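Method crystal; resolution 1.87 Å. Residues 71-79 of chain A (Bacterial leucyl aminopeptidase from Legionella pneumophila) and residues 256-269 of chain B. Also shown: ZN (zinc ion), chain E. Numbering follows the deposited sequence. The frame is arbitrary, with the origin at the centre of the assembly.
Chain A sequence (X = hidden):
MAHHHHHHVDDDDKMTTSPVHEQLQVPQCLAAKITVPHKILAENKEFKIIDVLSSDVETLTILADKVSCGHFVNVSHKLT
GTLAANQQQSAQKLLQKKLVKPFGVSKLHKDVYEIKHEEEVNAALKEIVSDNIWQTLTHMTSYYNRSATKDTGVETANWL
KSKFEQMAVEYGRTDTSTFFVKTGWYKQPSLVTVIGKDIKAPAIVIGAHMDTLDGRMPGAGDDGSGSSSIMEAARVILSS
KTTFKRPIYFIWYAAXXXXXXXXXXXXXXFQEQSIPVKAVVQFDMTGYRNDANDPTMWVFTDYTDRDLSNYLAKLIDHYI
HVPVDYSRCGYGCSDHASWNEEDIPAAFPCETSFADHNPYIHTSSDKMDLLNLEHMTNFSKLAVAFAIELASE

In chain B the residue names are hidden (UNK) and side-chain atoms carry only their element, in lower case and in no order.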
# COMPACT_ATOMS: atom_id res chain seq x y z
N HIS A 71 11.44 10.92 -13.43
CA HIS A 71 11.66 11.06 -14.83
C HIS A 71 10.59 12.00 -15.41
O HIS A 71 10.13 12.86 -14.74
CB HIS A 71 11.79 9.70 -15.50
CG HIS A 71 13.08 9.02 -15.18
ND1 HIS A 71 14.15 9.00 -16.04
CD2 HIS A 71 13.52 8.45 -14.04
CE1 HIS A 71 15.17 8.39 -15.47
NE2 HIS A 71 14.80 8.04 -14.26
N PHE A 72 10.23 11.80 -16.66
CA PHE A 72 9.25 12.66 -17.32
C PHE A 72 8.28 11.84 -18.14
O PHE A 72 8.52 10.65 -18.42
CB PHE A 72 10.03 13.66 -18.16
CG PHE A 72 10.94 13.05 -19.20
CD1 PHE A 72 10.43 12.53 -20.39
CD2 PHE A 72 12.30 13.00 -19.00
CE1 PHE A 72 11.26 11.91 -21.34
CE2 PHE A 72 13.16 12.39 -19.97
CZ PHE A 72 12.60 11.88 -21.16
N VAL A 73 7.15 12.47 -18.49
CA VAL A 73 6.10 11.82 -19.26
C VAL A 73 5.97 12.67 -20.56
O VAL A 73 5.87 13.90 -20.53
CB VAL A 73 4.81 11.68 -18.54
CG1 VAL A 73 3.66 11.22 -19.46
CG2 VAL A 73 4.99 10.70 -17.37
N ASN A 74 6.05 11.98 -21.71
CA ASN A 74 5.92 12.62 -23.02
C ASN A 74 4.41 12.90 -23.24
O ASN A 74 3.58 11.99 -23.28
CB ASN A 74 6.48 11.69 -24.07
CG ASN A 74 6.73 12.40 -25.39
OD1 ASN A 74 5.83 13.16 -25.82
ND2 ASN A 74 7.93 12.25 -25.97
N VAL A 75 4.05 14.17 -23.30
CA VAL A 75 2.63 14.55 -23.45
C VAL A 75 2.34 15.12 -24.86
O VAL A 75 1.30 15.77 -25.09
CB VAL A 75 2.13 15.59 -22.33
CG1 VAL A 75 2.15 14.86 -21.01
CG2 VAL A 75 3.00 16.85 -22.34
N SER A 76 3.23 14.94 -25.79
CA SER A 76 2.99 15.45 -27.16
C SER A 76 1.70 14.97 -27.73
O SER A 76 0.94 15.75 -28.33
CB SER A 76 4.11 14.99 -28.09
OG SER A 76 5.43 15.27 -27.63
N HIS A 77 1.42 13.69 -27.55
CA HIS A 77 0.21 13.08 -28.11
C HIS A 77 -1.03 13.81 -27.58
O HIS A 77 -1.97 14.03 -28.33
CB HIS A 77 0.12 11.55 -27.93
CG HIS A 77 -1.01 10.90 -28.67
ND1 HIS A 77 -1.33 11.15 -29.99
CD2 HIS A 77 -1.87 9.93 -28.27
CE1 HIS A 77 -2.36 10.42 -30.36
NE2 HIS A 77 -2.71 9.65 -29.34
N LYS A 78 -1.03 14.17 -26.31
CA LYS A 78 -2.18 14.80 -25.71
C LYS A 78 -2.33 16.26 -26.02
O LYS A 78 -3.31 16.81 -25.66
CB LYS A 78 -2.09 14.69 -24.23
CG LYS A 78 -2.33 13.32 -23.76
CD LYS A 78 -2.22 13.33 -22.26
CE LYS A 78 -2.10 11.91 -21.73
NZ LYS A 78 -2.86 11.84 -20.44
N LEU A 79 -1.36 16.91 -26.64
CA LEU A 79 -1.50 18.27 -27.13
C LEU A 79 -1.55 18.12 -28.67
O LEU A 79 -0.49 18.22 -29.32
CB LEU A 79 -0.30 19.13 -26.70
CG LEU A 79 0.23 19.04 -25.24
CD1 LEU A 79 1.37 19.99 -24.94
CD2 LEU A 79 -0.88 19.16 -24.23
N UNK B 256 9.28 3.53 -24.44
CA UNK B 256 9.23 3.78 -23.03
C UNK B 256 10.27 4.82 -22.60
O UNK B 256 9.95 5.70 -21.77
o UNK B 256 11.33 3.21 -20.44
c UNK B 256 9.29 2.54 -22.22
c UNK B 256 10.18 3.18 -19.89
o UNK B 256 9.93 3.73 -18.75
c UNK B 256 8.98 2.72 -20.73
N UNK B 257 11.47 4.76 -23.23
CA UNK B 257 12.59 5.61 -22.81
C UNK B 257 12.39 7.03 -23.30
O UNK B 257 13.15 7.91 -22.96
c UNK B 257 14.29 3.69 -22.88
c UNK B 257 14.74 3.67 -21.43
o UNK B 257 14.71 4.71 -20.77
c UNK B 257 13.88 5.08 -23.39
o UNK B 257 15.09 2.57 -21.03
N UNK B 258 11.35 7.26 -24.13
CA UNK B 258 11.01 8.63 -24.64
C UNK B 258 9.96 9.29 -23.77
O UNK B 258 9.47 10.37 -24.10
n UNK B 258 12.70 9.81 -27.66
n UNK B 258 14.99 10.32 -27.85
c UNK B 258 12.89 8.50 -27.13
c UNK B 258 11.56 7.77 -26.98
c UNK B 258 10.55 8.59 -26.08
n UNK B 258 13.41 11.83 -28.52
c UNK B 258 13.70 10.67 -27.95
N UNK B 259 9.65 8.68 -22.65
CA UNK B 259 8.66 9.19 -21.71
C UNK B 259 7.27 8.48 -21.66
O UNK B 259 6.22 9.11 -21.38
N UNK B 260 7.29 7.18 -21.92
CA UNK B 260 6.12 6.29 -21.75
C UNK B 260 5.25 6.41 -23.07
O UNK B 260 4.04 6.21 -23.02
c UNK B 260 6.07 6.68 -19.16
c UNK B 260 5.08 6.62 -17.99
c UNK B 260 7.02 5.54 -19.00
c UNK B 260 5.32 6.52 -20.50
N UNK B 261 5.86 6.85 -24.16
CA UNK B 261 5.08 7.13 -25.33
C UNK B 261 4.18 5.99 -25.81
O UNK B 261 3.03 6.23 -26.13
c UNK B 261 5.99 7.59 -26.51
c UNK B 261 6.77 8.83 -26.09
c UNK B 261 5.13 7.95 -27.76
N UNK B 262 4.74 4.80 -25.90
CA UNK B 262 4.04 3.64 -26.42
C UNK B 262 2.92 3.21 -25.52
O UNK B 262 1.80 2.97 -25.99
N UNK B 263 3.18 3.19 -24.21
CA UNK B 263 2.17 2.78 -23.24
C UNK B 263 0.98 3.73 -23.34
O UNK B 263 -0.17 3.30 -23.25
c UNK B 263 2.75 2.80 -21.83
o UNK B 263 3.20 4.10 -21.47
N UNK B 264 1.27 5.01 -23.52
CA UNK B 264 0.22 6.01 -23.66
C UNK B 264 -0.62 5.73 -24.90
O UNK B 264 -1.85 5.85 -24.88
c UNK B 264 2.14 9.24 -22.59
c UNK B 264 0.82 7.42 -23.74
n UNK B 264 1.36 10.29 -22.35
c UNK B 264 1.49 7.88 -22.45
o UNK B 264 3.32 9.35 -22.91
N UNK B 265 0.03 5.36 -25.99
CA UNK B 265 -0.69 5.04 -27.22
C UNK B 265 -1.59 3.83 -26.99
O UNK B 265 -2.74 3.81 -27.44
c UNK B 265 0.29 4.77 -28.36
c UNK B 265 0.72 6.00 -29.10
c UNK B 265 1.92 7.80 -29.51
n UNK B 265 1.00 7.70 -30.46
n UNK B 265 1.77 6.79 -28.68
c UNK B 265 0.24 6.58 -30.22
N UNK B 266 -1.06 2.83 -26.30
CA UNK B 266 -1.82 1.61 -26.01
C UNK B 266 -3.03 1.87 -25.11
O UNK B 266 -4.11 1.33 -25.34
c UNK B 266 -1.75 -0.69 -25.00
c UNK B 266 -0.93 0.54 -25.36
c UNK B 266 0.22 0.17 -26.28
N UNK B 267 -2.83 2.69 -24.09
CA UNK B 267 -3.90 3.02 -23.15
C UNK B 267 -5.02 3.77 -23.87
O UNK B 267 -6.20 3.53 -23.63
c UNK B 267 -2.31 3.15 -21.22
c UNK B 267 -3.39 3.89 -21.99
c UNK B 267 -4.54 4.27 -21.07
N UNK B 268 -4.62 4.67 -24.76
CA UNK B 268 -5.54 5.46 -25.53
C UNK B 268 -6.29 4.57 -26.52
O UNK B 268 -7.49 4.74 -26.70
c UNK B 268 -4.83 6.60 -26.27
n UNK B 268 -4.12 9.47 -26.64
o UNK B 268 -5.40 9.37 -28.43
c UNK B 268 -5.78 7.70 -26.73
c UNK B 268 -5.07 8.92 -27.34
N UNK B 269 -5.57 3.65 -27.17
CA UNK B 269 -6.15 2.68 -28.06
C UNK B 269 -7.28 1.90 -27.36
O UNK B 269 -8.38 1.77 -27.94
c UNK B 269 -6.72 -1.07 -30.34
c UNK B 269 -5.13 1.71 -28.63
c UNK B 269 -5.69 0.75 -29.63
n UNK B 269 -6.29 -0.44 -29.26
n UNK B 269 -6.40 -0.34 -31.40
c UNK B 269 -5.78 0.82 -30.98
ZN ZN E . 14.29 2.59 -18.60

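Position 256 carries three carbons, the third bearing two oxygens. This is a glutamate side chain, and it does not reach the chain A stretch: Glu B256.

Position 257 has the same make-up. One of its oxygens lies 2.6 Å from the ZN ion, as suits a carboxylate ligand. It is Glu B257, and the ligand atom is OE2.

Position 258 has three carbons, a nitrogen, then a carbon carrying two more nitrogens, a guanidinium group. The backbone O of 258 accepts a hydrogen bond from Asn A74 ND2 (3.1 Å) and lies 3.6 Å from Phe A72 CE1, at the ring edge. It is Arg B258.

Position 259 has no side-chain atoms. An ideal CB would sit 2.7 Å from Asn A74 N, a clash, and would also jam against the preceding carbonyl. It is Gly B259.

Position 260 has four carbons, forked at the second. A terminal carbon lies 4.1 Å from Val A73 CG2. It is Leu B260, at the N-cap position, and the carbon is CD1.

Position 261 has one carbon carrying two more. A terminal carbon lies 3.5 Å from Asn A74 CB. It is Val B261, and the carbon is CG2.

Position 262 has no side-chain atoms and nothing of the chain A stretch nearby. It is Gly B262.

Position 263 has one carbon and one oxygen. It is Ser B263, out of reach of the chain A stretch.

Position 264 has three carbons, the third carrying one oxygen and one nitrogen. It points toward chain A and ends near the Asn A74 carbonyl. It is Gln B264.

Position 265 has one carbon and a five-membered ring with two nitrogens. The ring stacks face to face on His A77, with centroids 4.6 Å apart and planes at 17°. It is His B265. Its ND1 donates to Val B261 O (2.9 Å), which helps hold the ring in place.

Positions 266 and 267 each have one carbon carrying two more, and neither touches the chain A stretch. They are Val B266 and Val B267.

Position 268 repeats the pattern of Gln B264 and points toward chain A, near the His A77 ring. It is Gln B268.

Position 269 has one carbon and an imidazole ring, out of reach. It is His B269.

The contact is anchored by backbone. Asn A74 N donates to Gly B259 O (2.9 Å, nearly straight at 170°). The bare glycine lets the strand come this close. Further along, the helix brings His B265 and Gln B268 to His A77, and the imidazole stack extends the contact.

Chain B (256-269) EERGLVGSQHVVQH
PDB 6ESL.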